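Local coordinates for protein dual function macrocyclase-peptidase POPB (Galerina marginata, PDB 5N4B) that cleaves peptide bonds after proline and macrocyclises the trimmed peptide in the biosynthesis of amanitin toxins, at residues Q105-K114 with D125-N136. The protein carries 1 engineered substitution. Numbering follows the deposited sequence.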
loop_
_atom_site.group_PDB
_atom_site.type_symbol
_atom_site.label_atom_id
_atom_site.label_comp_id
_atom_site.label_asym_id
_atom_site.label_seq_id
_atom_site.Cartn_x
_atom_site.Cartn_y
_atom_site.Cartn_z
ATOM N N GLN A 105 -0.336 -19.693 5.714
ATOM C CA GLN A 105 -1.779 -19.436 5.775
ATOM C C GLN A 105 -2.131 -18.185 4.987
ATOM O O GLN A 105 -1.399 -17.188 4.970
ATOM C CB GLN A 105 -2.242 -19.322 7.237
ATOM C CG GLN A 105 -2.001 -20.569 8.097
ATOM C CD GLN A 105 -2.426 -20.311 9.477
ATOM O OE1 GLN A 105 -1.656 -19.844 10.308
ATOM N NE2 GLN A 105 -3.668 -20.655 9.780
ATOM N N SER A 106 -3.306 -18.229 4.376
ATOM C CA SER A 106 -3.707 -17.129 3.514
ATOM C C SER A 106 -4.107 -15.915 4.323
ATOM O O SER A 106 -3.966 -14.787 3.849
ATOM C CB SER A 106 -4.851 -17.554 2.621
ATOM O OG SER A 106 -4.364 -18.493 1.649
ATOM N N GLN A 107 -4.595 -16.128 5.542
ATOM C CA GLN A 107 -4.884 -15.032 6.462
ATOM C C GLN A 107 -4.296 -15.406 7.821
ATOM O O GLN A 107 -4.436 -16.548 8.277
ATOM C CB GLN A 107 -6.380 -14.721 6.612
ATOM C CG GLN A 107 -7.112 -14.371 5.313
ATOM C CD GLN A 107 -8.569 -14.038 5.520
ATOM O OE1 GLN A 107 -8.902 -12.958 5.999
ATOM N NE2 GLN A 107 -9.422 -14.950 5.149
ATOM N N SER A 108 -3.647 -14.456 8.450
ATOM C CA SER A 108 -3.094 -14.661 9.767
ATOM C C SER A 108 -4.218 -14.640 10.801
ATOM O O SER A 108 -5.291 -14.083 10.581
ATOM C CB SER A 108 -2.038 -13.619 10.085
ATOM O OG SER A 108 -1.018 -13.743 9.112
ATOM N N VAL A 109 -3.943 -15.251 11.944
ATOM C CA VAL A 109 -4.939 -15.528 12.975
ATOM C C VAL A 109 -4.656 -14.683 14.209
ATOM O O VAL A 109 -3.514 -14.579 14.652
ATOM C CB VAL A 109 -4.928 -17.021 13.342
ATOM C CG1 VAL A 109 -5.909 -17.330 14.428
ATOM C CG2 VAL A 109 -5.235 -17.826 12.062
ATOM N N LEU A 110 -5.708 -14.086 14.763
ATOM C CA LEU A 110 -5.590 -13.242 15.939
ATOM C C LEU A 110 -5.646 -14.117 17.187
ATOM O O LEU A 110 -6.667 -14.757 17.476
ATOM C CB LEU A 110 -6.688 -12.185 15.945
ATOM C CG LEU A 110 -6.660 -11.046 16.938
ATOM C CD1 LEU A 110 -5.275 -10.350 16.942
ATOM C CD2 LEU A 110 -7.775 -10.042 16.632
ATOM N N TYR A 111 -4.585 -14.078 17.961
ATOM C CA TYR A 111 -4.404 -14.815 19.206
ATOM C C TYR A 111 -4.576 -13.907 20.410
ATOM O O TYR A 111 -4.316 -12.706 20.336
ATOM C CB TYR A 111 -2.983 -15.407 19.260
ATOM C CG TYR A 111 -2.873 -16.798 18.646
ATOM C CD1 TYR A 111 -3.158 -17.025 17.330
ATOM C CD2 TYR A 111 -2.519 -17.866 19.393
ATOM C CE1 TYR A 111 -3.107 -18.308 16.767
ATOM C CE2 TYR A 111 -2.437 -19.142 18.835
ATOM C CZ TYR A 111 -2.758 -19.336 17.523
ATOM O OH TYR A 111 -2.713 -20.622 16.998
ATOM N N ARG A 112 -4.983 -14.536 21.449
ATOM C CA ARG A 112 -5.076 -13.851 22.867
ATOM C C ARG A 112 -4.313 -14.622 23.932
ATOM O O ARG A 112 -4.312 -15.835 24.010
ATOM C CB ARG A 112 -6.541 -14.073 23.291
ATOM C CG ARG A 112 -6.923 -13.572 24.700
ATOM C CD ARG A 112 -8.413 -13.802 25.056
ATOM N NE ARG A 112 -8.729 -13.303 26.421
ATOM C CZ ARG A 112 -8.572 -13.997 27.566
ATOM N NH1 ARG A 112 -8.993 -13.501 28.737
ATOM N NH2 ARG A 112 -8.003 -15.185 27.545
ATOM N N SER A 113 -3.568 -13.881 24.695
ATOM C CA SER A 113 -2.739 -14.515 25.705
ATOM C C SER A 113 -3.593 -15.310 26.686
ATOM O O SER A 113 -4.672 -14.883 27.084
ATOM C CB SER A 113 -1.879 -13.475 26.450
ATOM O OG SER A 113 -2.654 -12.508 27.143
ATOM N N LYS A 114 -3.063 -16.466 27.064
ATOM C CA LYS A 114 -3.703 -17.283 28.088
ATOM C C LYS A 114 -3.740 -16.555 29.417
ATOM O O LYS A 114 -4.735 -16.639 30.147
ATOM C CB LYS A 114 -2.918 -18.595 28.242
ATOM C CG LYS A 114 -2.979 -19.506 27.003
ATOM C CD LYS A 114 -2.174 -20.768 27.216
ATOM C CE LYS A 114 -2.083 -21.626 25.994
ATOM N NZ LYS A 114 -3.338 -22.335 25.794
ATOM N N ASP A 125 3.847 -19.465 20.172
ATOM C CA ASP A 125 2.560 -18.784 20.134
ATOM C C ASP A 125 1.410 -19.646 20.674
ATOM O O ASP A 125 0.569 -19.153 21.427
ATOM C CB ASP A 125 2.272 -18.341 18.713
ATOM C CG ASP A 125 3.283 -17.337 18.240
ATOM O OD1 ASP A 125 4.446 -17.737 17.959
ATOM O OD2 ASP A 125 2.947 -16.119 18.217
ATOM N N ASP A 126 1.345 -20.924 20.277
ATOM C CA ASP A 126 0.283 -21.816 20.756
ATOM C C ASP A 126 0.443 -22.241 22.200
ATOM O O ASP A 126 -0.510 -22.742 22.797
ATOM C CB ASP A 126 0.208 -23.063 19.900
ATOM C CG ASP A 126 -0.514 -22.808 18.640
ATOM O OD1 ASP A 126 -1.684 -22.349 18.713
ATOM O OD2 ASP A 126 0.082 -23.051 17.578
ATOM N N ASN A 127 1.609 -22.088 22.757
ATOM C CA ASN A 127 1.797 -22.365 24.163
ATOM C C ASN A 127 1.484 -21.186 25.050
ATOM O O ASN A 127 1.247 -21.386 26.246
ATOM C CB ASN A 127 3.228 -22.804 24.403
ATOM C CG ASN A 127 3.499 -24.207 23.861
ATOM O OD1 ASN A 127 2.661 -25.093 23.979
ATOM N ND2 ASN A 127 4.650 -24.388 23.232
ATOM N N VAL A 128 1.499 -19.957 24.517
ATOM C CA VAL A 128 1.234 -18.776 25.330
ATOM C C VAL A 128 -0.089 -18.097 24.982
ATOM O O VAL A 128 -0.505 -17.161 25.694
ATOM C CB VAL A 128 2.379 -17.745 25.268
ATOM C CG1 VAL A 128 3.729 -18.329 25.739
ATOM C CG2 VAL A 128 2.501 -17.151 23.874
ATOM N N GLY A 129 -0.765 -18.540 23.920
ATOM C CA GLY A 129 -2.006 -17.932 23.474
ATOM C C GLY A 129 -2.969 -18.946 22.919
ATOM O O GLY A 129 -2.613 -20.112 22.688
ATOM N N ASP A 130 -4.217 -18.525 22.841
ATOM C CA ASP A 130 -5.278 -19.301 22.212
ATOM C C ASP A 130 -5.854 -18.464 21.071
ATOM O O ASP A 130 -5.753 -17.231 21.052
ATOM C CB ASP A 130 -6.469 -19.588 23.174
ATOM C CG ASP A 130 -6.069 -20.170 24.544
ATOM O OD1 ASP A 130 -5.403 -21.190 24.535
ATOM O OD2 ASP A 130 -6.437 -19.571 25.598
ATOM N N VAL A 131 -6.489 -19.104 20.097
ATOM C CA VAL A 131 -7.148 -18.382 19.019
ATOM C C VAL A 131 -8.257 -17.534 19.596
ATOM O O VAL A 131 -9.103 -18.021 20.356
ATOM C CB VAL A 131 -7.687 -19.361 17.961
ATOM C CG1 VAL A 131 -8.555 -18.652 16.939
ATOM C CG2 VAL A 131 -6.558 -20.147 17.306
ATOM N N PHE A 132 -8.307 -16.268 19.180
ATOM C CA PHE A 132 -9.451 -15.396 19.387
ATOM C C PHE A 132 -10.257 -15.217 18.108
ATOM O O PHE A 132 -11.488 -15.357 18.120
ATOM C CB PHE A 132 -9.069 -14.010 19.989
ATOM C CG PHE A 132 -10.147 -13.023 19.870
ATOM C CD1 PHE A 132 -11.370 -13.264 20.446
ATOM C CD2 PHE A 132 -10.029 -11.884 19.088
ATOM C CE1 PHE A 132 -12.409 -12.422 20.250
ATOM C CE2 PHE A 132 -11.050 -11.049 18.902
ATOM C CZ PHE A 132 -12.247 -11.273 19.480
ATOM N N PHE A 133 -9.603 -14.940 16.986
ATOM C CA PHE A 133 -10.345 -14.641 15.766
ATOM C C PHE A 133 -9.561 -15.166 14.586
ATOM O O PHE A 133 -8.471 -14.649 14.267
ATOM C CB PHE A 133 -10.618 -13.133 15.623
ATOM C CG PHE A 133 -11.472 -12.781 14.451
ATOM C CD1 PHE A 133 -12.852 -12.859 14.557
ATOM C CD2 PHE A 133 -10.933 -12.410 13.245
ATOM C CE1 PHE A 133 -13.689 -12.546 13.500
ATOM C CE2 PHE A 133 -11.818 -12.097 12.170
ATOM C CZ PHE A 133 -13.174 -12.210 12.339
ATOM N N ASP A 134 -10.101 -16.196 13.943
ATOM C CA ASP A 134 -9.478 -16.838 12.781
ATOM C C ASP A 134 -10.235 -16.408 11.528
ATOM O O ASP A 134 -11.316 -16.946 11.239
ATOM C CB ASP A 134 -9.490 -18.357 12.925
ATOM C CG ASP A 134 -8.805 -19.060 11.780
ATOM O OD1 ASP A 134 -8.494 -18.377 10.787
ATOM O OD2 ASP A 134 -8.586 -20.292 11.878
ATOM N N PRO A 135 -9.746 -15.435 10.766
ATOM C CA PRO A 135 -10.532 -14.981 9.613
ATOM C C PRO A 135 -10.695 -16.050 8.557
ATOM O O PRO A 135 -11.571 -15.914 7.678
ATOM C CB PRO A 135 -9.737 -13.783 9.091
ATOM C CG PRO A 135 -8.597 -13.617 9.874
ATOM C CD PRO A 135 -8.484 -14.709 10.900
ATOM N N ASN A 136 -9.883 -17.107 8.577
ATOM C CA ASN A 136 -10.027 -18.124 7.565
ATOM C C ASN A 136 -11.354 -18.846 7.703
ATOM O O ASN A 136 -11.741 -19.552 6.764
ATOM C CB ASN A 136 -8.865 -19.117 7.648
ATOM C CG ASN A 136 -7.511 -18.462 7.455
ATOM O OD1 ASN A 136 -7.113 -18.140 6.332
ATOM N ND2 ASN A 136 -6.793 -18.270 8.528
HETATM O O HOH W 1 -5.886 -21.319 11.953
HETATM O O HOH W 2 -5.137 -20.546 4.986
HETATM O O HOH W 3 -8.625 -17.504 4.097
HETATM O O HOH W 4 -0.769 -22.970 15.292
HETATM O O HOH W 5 -6.633 -16.970 25.294
HETATM O O HOH W 6 -2.556 -24.423 23.801
#
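Leu110 O is gripped by two successive backbone amides, Phe132 N at 2.8 Å and Phe133 N at 3.0 Å. Both donors lie in its carbonyl plane. This is a classic beta bulge in the antiparallel pairing of 109-113 with 129-133, the last two strands of a four-stranded propeller blade. Leu110 CD2 meets the edge of the Phe132 ring, 3.8 Å from Phe132 CD2, the two side chains pointing the same way. Beyond the bulge, Arg112 and Asp130 form a hydrogen-bonded pair.

Tyr111 OH donates to Asp126 OD1 at 2.6 Å, on the syn side of a carboxylate turned 61° from the ring. This ties the short helix 125-128 to the strand. Val131 CG2 packs against Tyr111 CZ. The Lys114 chain bends at its last torsion (chi4 -76°), bringing NZ to Asp130 OD1 at 2.7 Å in a salt bridge.

At the other end, Asn136 ND2 donates to Gln107 O at 2.9 Å and to the syn lone pair of Asp134 OD1. Asp134 OD1 also takes Asn136 N, closing an Asx turn. Gln107 OE1 lies 3.3 Å from Pro135 CB and is hydrogen-bonded to Met146 N of the next blade. The bond to Asp134 OD1 holds the Asn136 amide in place, and the bond to Gln107 O joins the segments where regular strand pairing has ended.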